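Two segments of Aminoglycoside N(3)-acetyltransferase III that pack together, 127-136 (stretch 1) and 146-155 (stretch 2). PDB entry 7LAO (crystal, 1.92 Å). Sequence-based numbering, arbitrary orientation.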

ATOM      1  N   PRO A 127       6.942   2.637 -16.217  1.00 31.65           N
ATOM      2  CA  PRO A 127       7.996   1.664 -16.628  1.00 27.96           C
ATOM      3  C   PRO A 127       8.182   0.520 -15.657  1.00 27.10           C
ATOM      4  O   PRO A 127       8.607  -0.565 -16.092  1.00 30.09           O
ATOM      5  N   LEU A 128       7.994   0.729 -14.358  1.00 25.66           N
ATOM      6  CA  LEU A 128       8.299  -0.322 -13.390  1.00 25.05           C
ATOM      7  C   LEU A 128       7.077  -1.173 -13.093  1.00 25.13           C
ATOM      8  O   LEU A 128       7.103  -1.973 -12.173  1.00 25.36           O
ATOM      9  N   ALA A 129       6.029  -1.112 -13.931  1.00 25.98           N
ATOM     10  CA  ALA A 129       4.755  -1.701 -13.493  1.00 26.13           C
ATOM     11  C   ALA A 129       4.852  -3.224 -13.307  1.00 26.92           C
ATOM     12  O   ALA A 129       4.340  -3.754 -12.316  1.00 28.70           O
ATOM     13  N   ALA A 130       5.349  -3.956 -14.324  1.00 28.29           N
ATOM     14  CA  ALA A 130       5.479  -5.418 -14.197  1.00 31.51           C
ATOM     15  C   ALA A 130       6.551  -5.781 -13.159  1.00 28.94           C
ATOM     16  O   ALA A 130       6.372  -6.704 -12.351  1.00 29.50           O
ATOM     17  N   THR A 131       7.675  -5.073 -13.191  1.00 29.38           N
ATOM     18  CA  THR A 131       8.710  -5.254 -12.151  1.00 28.44           C
ATOM     19  C   THR A 131       8.099  -5.210 -10.740  1.00 36.11           C
ATOM     20  O   THR A 131       8.370  -6.077  -9.901  1.00 32.71           O
ATOM     21  N   LEU A 132       7.225  -4.232 -10.478  1.00 30.36           N
ATOM     22  CA  LEU A 132       6.675  -4.113  -9.137  1.00 30.73           C
ATOM     23  C   LEU A 132       5.638  -5.194  -8.846  1.00 36.58           C
ATOM     24  O   LEU A 132       5.661  -5.783  -7.741  1.00 32.45           O
ATOM     25  N   THR A 133       4.764  -5.514  -9.830  1.00 30.86           N
ATOM     26  CA  THR A 133       3.597  -6.345  -9.556  1.00 27.50           C
ATOM     27  C   THR A 133       3.835  -7.851  -9.685  1.00 30.62           C
ATOM     28  O   THR A 133       2.933  -8.628  -9.336  1.00 33.85           O
ATOM     29  N   GLU A 134       5.002  -8.286 -10.186  1.00 32.17           N
ATOM     30  CA  GLU A 134       5.323  -9.713 -10.292  1.00 33.95           C
ATOM     31  C   GLU A 134       6.740  -9.946  -9.773  1.00 39.39           C
ATOM     32  O   GLU A 134       7.663  -9.214 -10.171  1.00 40.34           O
ATOM     33  N   PRO A 135       6.980 -10.996  -8.957  1.00 33.90           N
ATOM     34  CA  PRO A 135       5.987 -11.939  -8.444  1.00 37.04           C
ATOM     35  C   PRO A 135       5.261 -11.430  -7.208  1.00 37.89           C
ATOM     36  O   PRO A 135       5.683 -10.430  -6.601  1.00 36.98           O
ATOM     37  N   HIS A 136       4.151 -12.060  -6.833  1.00 34.13           N
ATOM     38  CA  HIS A 136       3.450 -11.605  -5.615  1.00 33.38           C
ATOM     39  C   HIS A 136       2.732 -12.838  -5.072  1.00 39.64           C
ATOM     40  O   HIS A 136       1.587 -13.111  -5.428  1.00 42.62           O
ATOM     41  N   SER A 146       8.128  -9.317  -1.869  1.00 32.04           N
ATOM     42  CA  SER A 146       6.867  -8.659  -2.180  1.00 35.37           C
ATOM     43  C   SER A 146       7.111  -7.476  -3.091  1.00 27.18           C
ATOM     44  O   SER A 146       8.228  -7.004  -3.223  1.00 25.61           O
ATOM     45  N   PRO A 147       6.075  -6.941  -3.727  1.00 30.64           N
ATOM     46  CA  PRO A 147       6.241  -5.635  -4.396  1.00 32.42           C
ATOM     47  C   PRO A 147       6.825  -4.514  -3.510  1.00 28.40           C
ATOM     48  O   PRO A 147       7.479  -3.609  -4.063  1.00 22.24           O
ATOM     49  N   LEU A 148       6.617  -4.544  -2.180  1.00 28.91           N
ATOM     50  CA  LEU A 148       7.183  -3.503  -1.302  1.00 31.76           C
ATOM     51  C   LEU A 148       8.707  -3.564  -1.301  1.00 31.82           C
ATOM     52  O   LEU A 148       9.389  -2.518  -1.297  1.00 26.51           O
ATOM     53  N   GLU A 149       9.257  -4.782  -1.324  1.00 28.30           N
ATOM     54  CA  GLU A 149      10.714  -4.902  -1.327  1.00 32.65           C
ATOM     55  C   GLU A 149      11.290  -4.262  -2.578  1.00 32.67           C
ATOM     56  O   GLU A 149      12.316  -3.577  -2.519  1.00 28.32           O
ATOM     57  N   ARG A 150      10.622  -4.440  -3.726  1.00 30.72           N
ATOM     58  CA  ARG A 150      11.164  -3.860  -4.947  1.00 25.25           C
ATOM     59  C   ARG A 150      10.886  -2.372  -5.022  1.00 21.36           C
ATOM     60  O   ARG A 150      11.673  -1.630  -5.619  1.00 25.22           O
ATOM     61  N   PHE A 151       9.766  -1.933  -4.468  1.00 21.74           N
ATOM     62  CA  PHE A 151       9.467  -0.497  -4.374  1.00 22.35           C
ATOM     63  C   PHE A 151      10.571   0.218  -3.591  1.00 24.06           C
ATOM     64  O   PHE A 151      11.095   1.250  -4.042  1.00 21.67           O
ATOM     65  N   VAL A 152      11.003  -0.377  -2.468  1.00 23.39           N
ATOM     66  CA  VAL A 152      12.126   0.189  -1.683  1.00 24.47           C
ATOM     67  C   VAL A 152      13.423   0.120  -2.475  1.00 28.93           C
ATOM     68  O   VAL A 152      14.147   1.114  -2.569  1.00 23.11           O
ATOM     69  N   GLY A 153      13.722  -1.062  -3.094  1.00 21.18           N
ATOM     70  CA  GLY A 153      14.968  -1.194  -3.848  1.00 25.26           C
ATOM     71  C   GLY A 153      15.091  -0.254  -5.038  1.00 29.21           C
ATOM     72  O   GLY A 153      16.199   0.105  -5.446  1.00 28.58           O
ATOM     73  N   HIS A 154      13.969   0.171  -5.617  1.00 27.22           N
ATOM     74  CA  HIS A 154      13.992   1.098  -6.735  1.00 23.12           C
ATOM     75  C   HIS A 154      13.883   2.564  -6.283  1.00 23.43           C
ATOM     76  O   HIS A 154      13.660   3.444  -7.110  1.00 27.56           O
ATOM     77  N   GLY A 155      14.063   2.832  -5.011  1.00 25.16           N
ATOM     78  CA  GLY A 155      14.111   4.209  -4.562  1.00 25.34           C
ATOM     79  C   GLY A 155      12.745   4.884  -4.518  1.00 22.16           C
ATOM     80  O   GLY A 155      12.634   6.060  -4.874  1.00 21.57           O
TER

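The axes of helices 129-133 and 147-153 approach to 8.8 Å, with 131° between their N-to-C directions, and the two stretches together bury 497 Å². Stretch 1 enters the contact at Leu 128, whose CA-to-CB bond points toward stretch 2. Its m,t rotamer sets CD2 over one face of the His 154 ring, 4.0 Å from the centroid and 21° off the ring normal, a CH-pi contact; His 154 itself (chi1 -77°, m) points toward stretch 1. Ala 129 and Ala 130 lie out of reach. Thr 131 (m) points sideways, and its CG2 comes within 3.6 Å of His 154 NE2.

Leu 132 also starts sideways, but its m,t rotamer brings the end of the side chain nearer: CD2 lies 3.6 Å from Phe 151 N and 4.2 Å from Phe 151 CB. The end of the Phe 151 side chain leads away, so its apolar contact with Leu 132 is made through CB, while Leu 132 CD2 also packs against the backbone N. Leu 132 O sits 3.1 Å from Pro 147 CB, where the CA atoms of these two residues are just 5.0 Å apart.

Thr 133 (p) points away and is occupied within its own helix, OG1 donating to Ala 129 O at 2.8 Å. Past it the chain leaves helical geometry at Glu 134, and a cis peptide bond precedes Pro 135. Arg 150 (m,t,m, chi4 -86°) points toward stretch 1 and binds three of its carbonyls, two in the helix and one beyond it: NE donates to Thr 131 O (2.9 Å, 141°), while NH2 donates to both Leu 132 O (2.9 Å, 150°) and Pro 135 O (2.8 Å, 143°). Pro 135 CD covers one guanidinium face, 3.6 Å from Arg 150 NH1.

Finally, the CA-to-CB bond of His 136 (t) points sideways, but the end of the side chain comes nearer, and Pro 147 CD lies over one face of the ring, 3.3 Å from the centroid of the His 136 ring and 12° off its normal, a CH-pi contact. Both ring nitrogens are hydrogen-bonded elsewhere in the structure.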

ATOM      1  CB  PRO A 127       9.272   2.524 -16.708  1.00 29.62           C
ATOM      2  CG  PRO A 127       8.766   3.989 -16.843  1.00 29.16           C
ATOM      3  CD  PRO A 127       7.440   4.022 -16.119  1.00 27.20           C
ATOM      4  CB  LEU A 128       8.914   0.263 -12.110  1.00 23.75           C
ATOM      5  CG  LEU A 128      10.339   0.727 -12.284  1.00 28.18           C
ATOM      6  CD1 LEU A 128      10.808   1.570 -11.052  1.00 24.62           C
ATOM      7  CD2 LEU A 128      11.284  -0.524 -12.466  1.00 31.07           C
ATOM      8  CB  ALA A 129       3.634  -1.366 -14.486  1.00 27.53           C
ATOM      9  CB  ALA A 130       5.844  -6.050 -15.536  1.00 31.60           C
ATOM     10  CB  THR A 131       9.796  -4.165 -12.305  1.00 26.63           C
ATOM     11  OG1 THR A 131      10.430  -4.284 -13.568  1.00 30.91           O
ATOM     12  CG2 THR A 131      10.918  -4.241 -11.145  1.00 26.06           C
ATOM     13  CB  LEU A 132       6.084  -2.717  -8.915  1.00 24.91           C
ATOM     14  CG  LEU A 132       7.201  -1.682  -8.897  1.00 24.82           C
ATOM     15  CD1 LEU A 132       6.665  -0.190  -9.001  1.00 21.60           C
ATOM     16  CD2 LEU A 132       8.028  -1.865  -7.635  1.00 26.99           C
ATOM     17  CB  THR A 133       2.428  -5.933 -10.470  1.00 28.17           C
ATOM     18  OG1 THR A 133       2.831  -6.016 -11.836  1.00 30.87           O
ATOM     19  CG2 THR A 133       2.023  -4.458 -10.170  1.00 27.39           C
ATOM     20  CB  GLU A 134       5.235 -10.174 -11.765  1.00 39.52           C
ATOM     21  CG  GLU A 134       3.840 -10.144 -12.376  1.00 38.29           C
ATOM     22  CD  GLU A 134       3.855 -10.573 -13.847  1.00 57.91           C
ATOM     23  OE1 GLU A 134       3.627  -9.713 -14.745  1.00 55.46           O
ATOM     24  OE2 GLU A 134       4.160 -11.775 -14.095  1.00 65.39           O
ATOM     25  CB  PRO A 135       6.841 -13.192  -8.139  1.00 43.18           C
ATOM     26  CG  PRO A 135       8.146 -12.582  -7.695  1.00 39.12           C
ATOM     27  CD  PRO A 135       8.339 -11.312  -8.488  1.00 32.61           C
ATOM     28  CB  HIS A 136       2.491 -10.441  -5.810  1.00 33.74           C
ATOM     29  CG  HIS A 136       2.162  -9.718  -4.528  1.00 36.99           C
ATOM     30  ND1 HIS A 136       1.295  -8.639  -4.462  1.00 36.36           N
ATOM     31  CD2 HIS A 136       2.601  -9.917  -3.253  1.00 34.54           C
ATOM     32  CE1 HIS A 136       1.196  -8.232  -3.211  1.00 32.57           C
ATOM     33  NE2 HIS A 136       1.984  -8.975  -2.460  1.00 35.75           N
ATOM     34  CB  SER A 146       6.196  -8.199  -0.897  1.00 36.47           C
ATOM     35  OG  SER A 146       6.822  -7.008  -0.479  1.00 34.82           O
ATOM     36  CB  PRO A 147       4.815  -5.296  -4.841  1.00 30.58           C
ATOM     37  CG  PRO A 147       4.188  -6.641  -5.109  1.00 30.74           C
ATOM     38  CD  PRO A 147       4.764  -7.547  -4.021  1.00 39.61           C
ATOM     39  CB  LEU A 148       6.683  -3.663   0.138  1.00 28.74           C
ATOM     40  CG  LEU A 148       5.228  -3.324   0.386  1.00 35.19           C
ATOM     41  CD1 LEU A 148       5.034  -3.321   1.903  1.00 34.88           C
ATOM     42  CD2 LEU A 148       4.850  -1.952  -0.242  1.00 32.95           C
ATOM     43  CB  GLU A 149      11.164  -6.383  -1.219  1.00 32.35           C
ATOM     44  CG  GLU A 149      12.676  -6.560  -1.557  1.00 32.60           C
ATOM     45  CD  GLU A 149      13.183  -8.016  -1.496  1.00 45.33           C
ATOM     46  OE1 GLU A 149      14.379  -8.205  -1.197  1.00 54.76           O
ATOM     47  OE2 GLU A 149      12.414  -8.951  -1.793  1.00 42.08           O
ATOM     48  CB  ARG A 150      10.616  -4.628  -6.172  1.00 27.84           C
ATOM     49  CG  ARG A 150      11.100  -6.138  -6.094  1.00 28.24           C
ATOM     50  CD  ARG A 150      10.677  -6.997  -7.292  1.00 30.45           C
ATOM     51  NE  ARG A 150       9.209  -7.121  -7.359  1.00 33.35           N
ATOM     52  CZ  ARG A 150       8.478  -8.027  -6.706  1.00 32.39           C
ATOM     53  NH1 ARG A 150       9.022  -8.925  -5.909  1.00 32.42           N
ATOM     54  NH2 ARG A 150       7.191  -8.053  -6.871  1.00 29.34           N
ATOM     55  CB  PHE A 151       8.104  -0.314  -3.714  1.00 19.88           C
ATOM     56  CG  PHE A 151       7.805   1.126  -3.264  1.00 24.43           C
ATOM     57  CD1 PHE A 151       7.444   2.131  -4.187  1.00 29.03           C
ATOM     58  CD2 PHE A 151       7.838   1.433  -1.930  1.00 24.43           C
ATOM     59  CE1 PHE A 151       7.148   3.457  -3.717  1.00 24.33           C
ATOM     60  CE2 PHE A 151       7.531   2.743  -1.449  1.00 26.08           C
ATOM     61  CZ  PHE A 151       7.214   3.737  -2.332  1.00 28.47           C
ATOM     62  CB  VAL A 152      12.277  -0.544  -0.340  1.00 22.95           C
ATOM     63  CG1 VAL A 152      13.521  -0.055   0.437  1.00 29.21           C
ATOM     64  CG2 VAL A 152      11.001  -0.372   0.445  1.00 19.88           C
ATOM     65  CB  HIS A 154      12.858   0.748  -7.738  1.00 23.38           C
ATOM     66  CG  HIS A 154      13.205  -0.444  -8.581  1.00 28.11           C
ATOM     67  ND1 HIS A 154      13.977  -0.336  -9.707  1.00 34.00           N
ATOM     68  CD2 HIS A 154      12.948  -1.764  -8.416  1.00 34.03           C
ATOM     69  CE1 HIS A 154      14.175  -1.544 -10.219  1.00 42.74           C
ATOM     70  NE2 HIS A 154      13.583  -2.435  -9.441  1.00 38.67           N
TER